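Local atomic coordinates of RAP1B (Serratia marcescens, PDB entry 4AX2), a protein that probably acts as a type VI secretion immunity protein, protecting Serratia marcescens against its own secreted toxin, likely a cell-wall amidase. Residues L46-D51 with V84-Y89; Q35-L40 with E80-L85. All blocks are in the same frame, centred on the assembly; numbering follows the deposited sequence. Where two conformers were deposited one is given.

Contact 1: residues L46-D51 with V84-Y89; sequences LAQVSD and VLIDKY. With EDO (1,2-ethanediol), chain G.
Gln48 reaches across from the C-terminal part of helix 33-49 to Ile86 and Asp87 on helix 75-89, joining two helices of the all-helical amidase-immunity fold. Gln48 gives up the most surface here. With CG beside the backbone N (chi1 -67°) and the chain extended beyond it, its amide is carried over the gap, and OE1 comes to rest 3.4 Å from the CG2 methyl of Ile86. The two side chains meet at a slant, and toward Gln48 only this CG2 methyl of Ile86 makes contact; Leu114 of helix 107-116 also packs against Ile86. Asp87 comes in at about a right angle to Gln48, its carboxylate plane turned 45° from the amide. Its OD1 lies 3.7 Å from Gln48 OE1, two acceptors that share a cation: Lys90 NZ is hydrogen-bonded to Gln48 OE1 and forms a salt bridge with Asp87 OD1, which probably offsets the repulsion between the oxygens. Just beyond Gln48 in the chain, Ser50 turns its hydroxyl back, and OG donates to Leu46 O at 2.8 Å, tilted 20° from the carbonyl plane.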
ATOM      1  N   LEU A  46      -5.073  -5.066  -4.580  1.00 18.83           N
ATOM      2  CA  LEU A  46      -4.946  -4.123  -5.688  1.00 18.93           C
ATOM      3  C   LEU A  46      -5.129  -4.825  -7.037  1.00 19.86           C
ATOM      4  O   LEU A  46      -5.796  -4.295  -7.910  1.00 20.13           O
ATOM      5  CB  LEU A  46      -3.597  -3.406  -5.630  1.00 18.53           C
ATOM      6  CG  LEU A  46      -3.417  -2.484  -4.422  1.00 18.68           C
ATOM      7  CD1 LEU A  46      -1.966  -1.982  -4.297  1.00 18.53           C
ATOM      8  CD2 LEU A  46      -4.387  -1.312  -4.532  1.00 18.69           C
ATOM      9  N   ALA A  47      -4.546  -6.016  -7.188  1.00 20.98           N
ATOM     10  CA  ALA A  47      -4.774  -6.845  -8.397  1.00 21.76           C
ATOM     11  C   ALA A  47      -6.247  -7.151  -8.628  1.00 22.96           C
ATOM     12  O   ALA A  47      -6.732  -7.102  -9.771  1.00 24.16           O
ATOM     13  CB  ALA A  47      -3.980  -8.142  -8.309  1.00 21.35           C
ATOM     14  N   GLN A  48      -6.975  -7.456  -7.555  1.00 22.66           N
ATOM     15  CA  GLN A  48      -8.381  -7.869  -7.668  1.00 22.73           C
ATOM     16  C   GLN A  48      -9.340  -6.723  -7.930  1.00 23.66           C
ATOM     17  O   GLN A  48     -10.373  -6.918  -8.563  1.00 24.36           O
ATOM     18  CB  GLN A  48      -8.817  -8.668  -6.429  1.00 22.43           C
ATOM     19  CG  GLN A  48      -8.113 -10.010  -6.328  1.00 22.59           C
ATOM     20  CD  GLN A  48      -8.511 -10.806  -5.102  1.00 22.17           C
ATOM     21  OE1 GLN A  48      -9.482 -10.462  -4.423  1.00 22.13           O
ATOM     22  NE2 GLN A  48      -7.777 -11.897  -4.824  1.00 22.10           N
ATOM     23  N   VAL A  49      -8.993  -5.521  -7.499  1.00 22.86           N
ATOM     24  CA  VAL A  49      -9.879  -4.360  -7.697  1.00 24.35           C
ATOM     25  C   VAL A  49      -9.605  -3.582  -8.972  1.00 25.67           C
ATOM     26  O   VAL A  49     -10.289  -2.588  -9.254  1.00 27.55           O
ATOM     27  CB  VAL A  49      -9.873  -3.412  -6.484  1.00 22.79           C
ATOM     28  CG1 VAL A  49     -10.303  -4.164  -5.233  1.00 23.30           C
ATOM     29  CG2 VAL A  49      -8.512  -2.742  -6.322  1.00 22.22           C
ATOM     30  N   SER A  50      -8.613  -4.019  -9.739  1.00 26.99           N
ATOM     31  CA  SER A  50      -8.268  -3.380 -10.992  1.00 29.39           C
ATOM     32  C   SER A  50      -8.673  -4.366 -12.090  1.00 33.33           C
ATOM     33  O   SER A  50      -9.218  -5.432 -11.804  1.00 35.30           O
ATOM     34  CB  SER A  50      -6.773  -3.000 -11.031  1.00 27.02           C
ATOM     35  OG  SER A  50      -5.939  -4.069 -10.654  1.00 25.56           O
ATOM     36  N   ASP A  51      -8.423  -4.024 -13.331  1.00 37.98           N
ATOM     37  CA  ASP A  51      -8.951  -4.840 -14.457  1.00 43.40           C
ATOM     38  C   ASP A  51      -8.115  -6.110 -14.562  1.00 43.71           C
ATOM     39  O   ASP A  51      -6.933  -6.000 -14.870  1.00 43.63           O
ATOM     40  CB  ASP A  51      -8.811  -4.057 -15.769  1.00 47.87           C
ATOM     41  CG  ASP A  51     -10.096  -3.408 -16.231  1.00 52.31           C
ATOM     42  OD1 ASP A  51     -10.545  -2.419 -15.607  1.00 57.71           O
ATOM     43  OD2 ASP A  51     -10.626  -3.863 -17.269  1.00 52.60           O
ATOM     44  N   VAL A  84     -10.104 -14.822   1.470  1.00 24.02           N
ATOM     45  CA  VAL A  84     -11.378 -14.567   2.151  1.00 24.83           C
ATOM     46  C   VAL A  84     -11.356 -13.179   2.861  1.00 24.49           C
ATOM     47  O   VAL A  84     -12.309 -12.407   2.754  1.00 25.25           O
ATOM     48  CB  VAL A  84     -11.733 -15.689   3.139  1.00 24.98           C
ATOM     49  CG1 VAL A  84     -12.885 -15.265   4.034  1.00 26.63           C
ATOM     50  CG2 VAL A  84     -12.106 -16.991   2.396  1.00 25.83           C
ATOM     51  N   LEU A  85     -10.273 -12.877   3.562  1.00 24.27           N
ATOM     52  CA  LEU A  85     -10.153 -11.564   4.231  1.00 23.81           C
ATOM     53  C   LEU A  85     -10.180 -10.405   3.226  1.00 23.33           C
ATOM     54  O   LEU A  85     -10.926  -9.440   3.415  1.00 24.43           O
ATOM     55  CB  LEU A  85      -8.921 -11.522   5.129  1.00 23.48           C
ATOM     56  CG  LEU A  85      -8.798 -10.252   5.980  1.00 23.59           C
ATOM     57  CD1 LEU A  85     -10.016 -10.089   6.886  1.00 25.13           C
ATOM     58  CD2 LEU A  85      -7.491 -10.310   6.755  1.00 22.55           C
ATOM     59  N   ILE A  86      -9.447 -10.529   2.116  1.00 23.16           N
ATOM     60  CA  ILE A  86      -9.493  -9.514   1.053  1.00 22.69           C
ATOM     61  C   ILE A  86     -10.939  -9.306   0.617  1.00 24.31           C
ATOM     62  O   ILE A  86     -11.404  -8.175   0.465  1.00 22.91           O
ATOM     63  CB  ILE A  86      -8.629  -9.907  -0.173  1.00 22.75           C
ATOM     64  CG1 ILE A  86      -7.132  -9.859   0.178  1.00 22.36           C
ATOM     65  CG2 ILE A  86      -8.957  -9.013  -1.373  1.00 23.28           C
ATOM     66  CD1 ILE A  86      -6.209 -10.528  -0.840  1.00 22.09           C
ATOM     67  N   ASP A  87     -11.664 -10.422   0.432  1.00 25.00           N
ATOM     68  CA  ASP A  87     -13.033 -10.364  -0.036  1.00 26.20           C
ATOM     69  C   ASP A  87     -13.951  -9.613   0.929  1.00 26.34           C
ATOM     70  O   ASP A  87     -14.929  -9.030   0.500  1.00 28.80           O
ATOM     71  CB  ASP A  87     -13.580 -11.775  -0.325  1.00 26.95           C
ATOM     72  CG  ASP A  87     -12.965 -12.396  -1.562  1.00 27.30           C
ATOM     73  OD1 ASP A  87     -12.363 -11.639  -2.359  1.00 26.55           O
ATOM     74  OD2 ASP A  87     -13.090 -13.641  -1.747  1.00 29.20           O
ATOM     75  N   LYS A  88     -13.614  -9.610   2.212  1.00 28.25           N
ATOM     76  CA  LYS A  88     -14.401  -8.883   3.217  1.00 29.69           C
ATOM     77  C   LYS A  88     -14.151  -7.360   3.189  1.00 28.66           C
ATOM     78  O   LYS A  88     -14.944  -6.598   3.767  1.00 28.51           O
ATOM     79  CB  LYS A  88     -14.176  -9.493   4.607  0.70 31.19           C
ATOM     80  CG  LYS A  88     -14.710 -10.926   4.697  0.70 33.98           C
ATOM     81  CD  LYS A  88     -14.510 -11.544   6.079  0.70 35.97           C
ATOM     82  CE  LYS A  88     -14.897 -13.019   6.111  0.70 36.96           C
ATOM     83  NZ  LYS A  88     -14.425 -13.684   7.360  0.70 38.13           N
ATOM     84  N   TYR A  89     -13.097  -6.921   2.483  1.00 26.98           N
ATOM     85  CA  TYR A  89     -12.734  -5.489   2.391  1.00 26.16           C
ATOM     86  C   TYR A  89     -12.919  -4.847   1.011  1.00 27.50           C
ATOM     87  O   TYR A  89     -13.379  -3.703   0.904  1.00 27.30           O
ATOM     88  CB  TYR A  89     -11.287  -5.297   2.865  1.00 25.32           C
ATOM     89  CG  TYR A  89     -11.192  -5.335   4.365  1.00 25.40           C
ATOM     90  CD1 TYR A  89     -11.198  -6.536   5.045  1.00 25.71           C
ATOM     91  CD2 TYR A  89     -11.126  -4.161   5.105  1.00 25.58           C
ATOM     92  CE1 TYR A  89     -11.156  -6.579   6.435  1.00 26.65           C
ATOM     93  CE2 TYR A  89     -11.067  -4.190   6.496  1.00 26.45           C
ATOM     94  CZ  TYR A  89     -11.091  -5.404   7.156  1.00 26.96           C
ATOM     95  OH  TYR A  89     -11.033  -5.472   8.532  1.00 26.25           O
TER
HETATM   96  C1  EDO G1156     -11.554  -2.323   9.354  1.00 40.18           C
HETATM   97  O1  EDO G1156     -11.697  -3.655   9.809  1.00 43.71           O
HETATM   98  C2  EDO G1156     -10.311  -1.746   9.953  1.00 40.23           C
HETATM   99  O2  EDO G1156     -10.390  -0.334   9.880  1.00 42.32           O

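Contact 2: residues Q35-L40 with E80-L85; sequences QVVKEL and EKINVL
Glu39 OE2 is gripped by Gln35 NE2, one turn earlier on helix 33-49, and by the hydroxyl of Tyr115; in this helical fold Glu39 lies on the face of helix 33-49 turned away from helix 75-89, behind the apolar junction of the two helices. The bond from Gln35 NE2 to Glu39 OE2 is 2.7 Å long with an N-H...O angle of 161°. The oxygen is approached nearly along its C-O bond and lies almost in the amide plane of Gln35, which favours this rotation of the Gln35 amide. The other carboxylate oxygen, Glu39 OE1, is bonded to His116 NE2 of the second subunit, so this buried acid links the helix to the dimer interface.

Toward helix 75-89 the character is purely aliphatic. Ile82 points at helix 33-49 and forks over Val37 and Leu40, one branch to each. With CG1 beside the backbone N (chi1 -73°) and the chain bent again at chi2 (-67°), CD1 reaches Val37 CG1 at 3.8 Å, while CG2 serves Leu40. All three residues are buried; Met71 and Ile128 add to the core around Val37, and Leu123 of helix 118-126 packs on Ile82. Leu40 starts off to one side of the facing helix, but its end bends nearer, bringing CD2 to 4.0 Å from Ile82 CG2.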
ATOM      1  N   GLN A  35       4.769  -8.511   8.408  1.00 20.53           N
ATOM      2  CA  GLN A  35       4.632  -7.419   7.450  1.00 20.74           C
ATOM      3  C   GLN A  35       4.651  -7.877   5.997  1.00 19.30           C
ATOM      4  O   GLN A  35       3.901  -7.356   5.178  1.00 18.73           O
ATOM      5  CB  GLN A  35       5.697  -6.347   7.682  1.00 23.05           C
ATOM      6  CG  GLN A  35       5.488  -5.098   6.835  1.00 24.50           C
ATOM      7  CD  GLN A  35       4.213  -4.329   7.186  1.00 26.01           C
ATOM      8  OE1 GLN A  35       3.927  -4.089   8.354  1.00 28.25           O
ATOM      9  NE2 GLN A  35       3.446  -3.937   6.162  1.00 27.99           N
ATOM     10  N   VAL A  36       5.490  -8.863   5.670  1.00 18.66           N
ATOM     11  CA  VAL A  36       5.524  -9.398   4.307  1.00 17.84           C
ATOM     12  C   VAL A  36       4.175  -9.952   3.888  1.00 17.12           C
ATOM     13  O   VAL A  36       3.759  -9.771   2.745  1.00 17.34           O
ATOM     14  CB  VAL A  36       6.590 -10.485   4.129  1.00 18.48           C
ATOM     15  CG1 VAL A  36       6.629 -10.963   2.673  1.00 17.64           C
ATOM     16  CG2 VAL A  36       7.951  -9.963   4.587  1.00 18.68           C
ATOM     17  N   VAL A  37       3.486 -10.614   4.809  1.00 17.74           N
ATOM     18  CA  VAL A  37       2.153 -11.126   4.547  1.00 18.04           C
ATOM     19  C   VAL A  37       1.222  -9.965   4.185  1.00 17.69           C
ATOM     20  O   VAL A  37       0.398 -10.094   3.282  1.00 17.09           O
ATOM     21  CB  VAL A  37       1.595 -11.889   5.753  1.00 18.54           C
ATOM     22  CG1 VAL A  37       0.144 -12.274   5.497  1.00 19.03           C
ATOM     23  CG2 VAL A  37       2.460 -13.123   6.070  1.00 18.73           C
ATOM     24  N   LYS A  38       1.339  -8.858   4.906  1.00 17.94           N
ATOM     25  CA  LYS A  38       0.488  -7.668   4.619  1.00 18.11           C
ATOM     26  C   LYS A  38       0.789  -7.085   3.242  1.00 17.87           C
ATOM     27  O   LYS A  38      -0.119  -6.669   2.547  1.00 16.80           O
ATOM     28  CB  LYS A  38       0.602  -6.598   5.698  0.70 17.57           C
ATOM     29  CG  LYS A  38       0.182  -7.091   7.074  0.70 17.43           C
ATOM     30  CD  LYS A  38      -0.480  -6.015   7.926  0.70 18.30           C
ATOM     31  CE  LYS A  38       0.451  -4.857   8.293  0.70 18.54           C
ATOM     32  NZ  LYS A  38      -0.253  -3.702   8.971  0.70 18.97           N
ATOM     33  N   GLU A  39       2.067  -7.084   2.842  1.00 18.07           N
ATOM     34  CA  GLU A  39       2.439  -6.629   1.503  1.00 18.40           C
ATOM     35  C   GLU A  39       1.787  -7.517   0.451  1.00 18.49           C
ATOM     36  O   GLU A  39       1.319  -7.025  -0.584  1.00 17.70           O
ATOM     37  CB  GLU A  39       3.951  -6.652   1.277  1.00 19.39           C
ATOM     38  CG  GLU A  39       4.780  -5.914   2.315  1.00 20.46           C
ATOM     39  CD  GLU A  39       4.443  -4.444   2.424  1.00 22.43           C
ATOM     40  OE1 GLU A  39       4.814  -3.704   1.489  1.00 23.68           O
ATOM     41  OE2 GLU A  39       3.893  -4.035   3.464  1.00 25.20           O
ATOM     42  N   LEU A  40       1.783  -8.829   0.695  1.00 18.31           N
ATOM     43  CA  LEU A  40       1.143  -9.754  -0.237  1.00 18.71           C
ATOM     44  C   LEU A  40      -0.354  -9.439  -0.321  1.00 18.56           C
ATOM     45  O   LEU A  40      -0.921  -9.325  -1.419  1.00 18.64           O
ATOM     46  CB  LEU A  40       1.353 -11.210   0.213  1.00 19.01           C
ATOM     47  CG  LEU A  40       0.729 -12.324  -0.629  1.00 20.05           C
ATOM     48  CD1 LEU A  40       1.487 -13.627  -0.395  1.00 20.22           C
ATOM     49  CD2 LEU A  40      -0.756 -12.522  -0.320  1.00 20.92           C
ATOM     50  N   GLU A  80      -6.192 -19.083   0.767  1.00 28.45           N
ATOM     51  CA  GLU A  80      -7.623 -18.807   0.893  1.00 28.34           C
ATOM     52  C   GLU A  80      -7.951 -18.009   2.142  1.00 27.46           C
ATOM     53  O   GLU A  80      -8.892 -17.241   2.123  1.00 28.20           O
ATOM     54  CB  GLU A  80      -8.472 -20.074   0.799  1.00 29.30           C
ATOM     55  CG  GLU A  80      -8.319 -20.810  -0.516  1.00 29.96           C
ATOM     56  CD  GLU A  80      -8.616 -19.970  -1.759  1.00 30.34           C
ATOM     57  OE1 GLU A  80      -9.276 -18.912  -1.651  1.00 28.90           O
ATOM     58  OE2 GLU A  80      -8.191 -20.402  -2.868  1.00 30.94           O
ATOM     59  N   LYS A  81      -7.194 -18.173   3.218  1.00 26.97           N
ATOM     60  CA  LYS A  81      -7.434 -17.360   4.408  0.70 27.16           C
ATOM     61  C   LYS A  81      -7.225 -15.872   4.074  1.00 24.95           C
ATOM     62  O   LYS A  81      -8.086 -15.038   4.386  1.00 23.16           O
ATOM     63  CB  LYS A  81      -6.563 -17.812   5.587  0.70 28.72           C
ATOM     64  CG  LYS A  81      -7.098 -19.059   6.284  0.70 31.37           C
ATOM     65  CD  LYS A  81      -6.414 -19.338   7.615  0.70 32.64           C
ATOM     66  CE  LYS A  81      -7.091 -20.465   8.394  0.70 34.97           C
ATOM     67  NZ  LYS A  81      -8.355 -20.039   9.081  0.70 37.10           N
ATOM     68  N   ILE A  82      -6.109 -15.548   3.417  1.00 23.40           N
ATOM     69  CA  ILE A  82      -5.861 -14.172   2.926  1.00 22.54           C
ATOM     70  C   ILE A  82      -6.940 -13.716   1.951  1.00 22.22           C
ATOM     71  O   ILE A  82      -7.435 -12.613   2.035  1.00 20.98           O
ATOM     72  CB  ILE A  82      -4.478 -14.060   2.253  1.00 22.19           C
ATOM     73  CG1 ILE A  82      -3.370 -14.107   3.311  1.00 22.77           C
ATOM     74  CG2 ILE A  82      -4.346 -12.772   1.424  1.00 22.60           C
ATOM     75  CD1 ILE A  82      -3.368 -12.889   4.239  1.00 24.11           C
ATOM     76  N   ASN A  83      -7.324 -14.596   1.025  1.00 22.82           N
ATOM     77  CA  ASN A  83      -8.267 -14.211  -0.008  1.00 22.65           C
ATOM     78  C   ASN A  83      -9.657 -13.977   0.543  1.00 23.08           C
ATOM     79  O   ASN A  83     -10.309 -13.039   0.147  1.00 22.56           O
ATOM     80  CB  ASN A  83      -8.260 -15.205  -1.169  1.00 24.09           C
ATOM     81  CG  ASN A  83      -7.039 -15.043  -2.046  1.00 24.44           C
ATOM     82  OD1 ASN A  83      -6.099 -14.326  -1.696  1.00 22.76           O
ATOM     83  ND2 ASN A  83      -7.042 -15.714  -3.194  1.00 25.86           N
ATOM     84  N   VAL A  84     -10.104 -14.822   1.470  1.00 24.02           N
ATOM     85  CA  VAL A  84     -11.378 -14.567   2.151  1.00 24.83           C
ATOM     86  C   VAL A  84     -11.356 -13.179   2.861  1.00 24.49           C
ATOM     87  O   VAL A  84     -12.309 -12.407   2.754  1.00 25.25           O
ATOM     88  CB  VAL A  84     -11.733 -15.689   3.139  1.00 24.98           C
ATOM     89  CG1 VAL A  84     -12.885 -15.265   4.034  1.00 26.63           C
ATOM     90  CG2 VAL A  84     -12.106 -16.991   2.396  1.00 25.83           C
ATOM     91  N   LEU A  85     -10.273 -12.877   3.562  1.00 24.27           N
ATOM     92  CA  LEU A  85     -10.153 -11.564   4.231  1.00 23.81           C
ATOM     93  C   LEU A  85     -10.180 -10.405   3.226  1.00 23.33           C
ATOM     94  O   LEU A  85     -10.926  -9.440   3.415  1.00 24.43           O
ATOM     95  CB  LEU A  85      -8.921 -11.522   5.129  1.00 23.48           C
ATOM     96  CG  LEU A  85      -8.798 -10.252   5.980  1.00 23.59           C
ATOM     97  CD1 LEU A  85     -10.016 -10.089   6.886  1.00 25.13           C
ATOM     98  CD2 LEU A  85      -7.491 -10.310   6.755  1.00 22.55           C
TER

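Both contacts join helix 33-49 to helix 75-89, and their centres lie about 10 Å apart. Contact 2 is the inner one, about 6 Å from the centre of the chain against about 11 Å for contact 1, and the interface passes from buried aliphatic side chains there to the polar, partly buried contact 1. Val84 and Leu85 belong to both, and the contacts meet where Gln48 NE2 packs 4.2 Å from Asn83 ND2. Between them along helix 33-49, Arg44 bonds Asn83, and Cys45 forms a disulfide with Cys111, tying this helix to helix 107-116. Both contacts also reach the second subunit; in contact 1, Leu46 packs on Leu46 of that subunit.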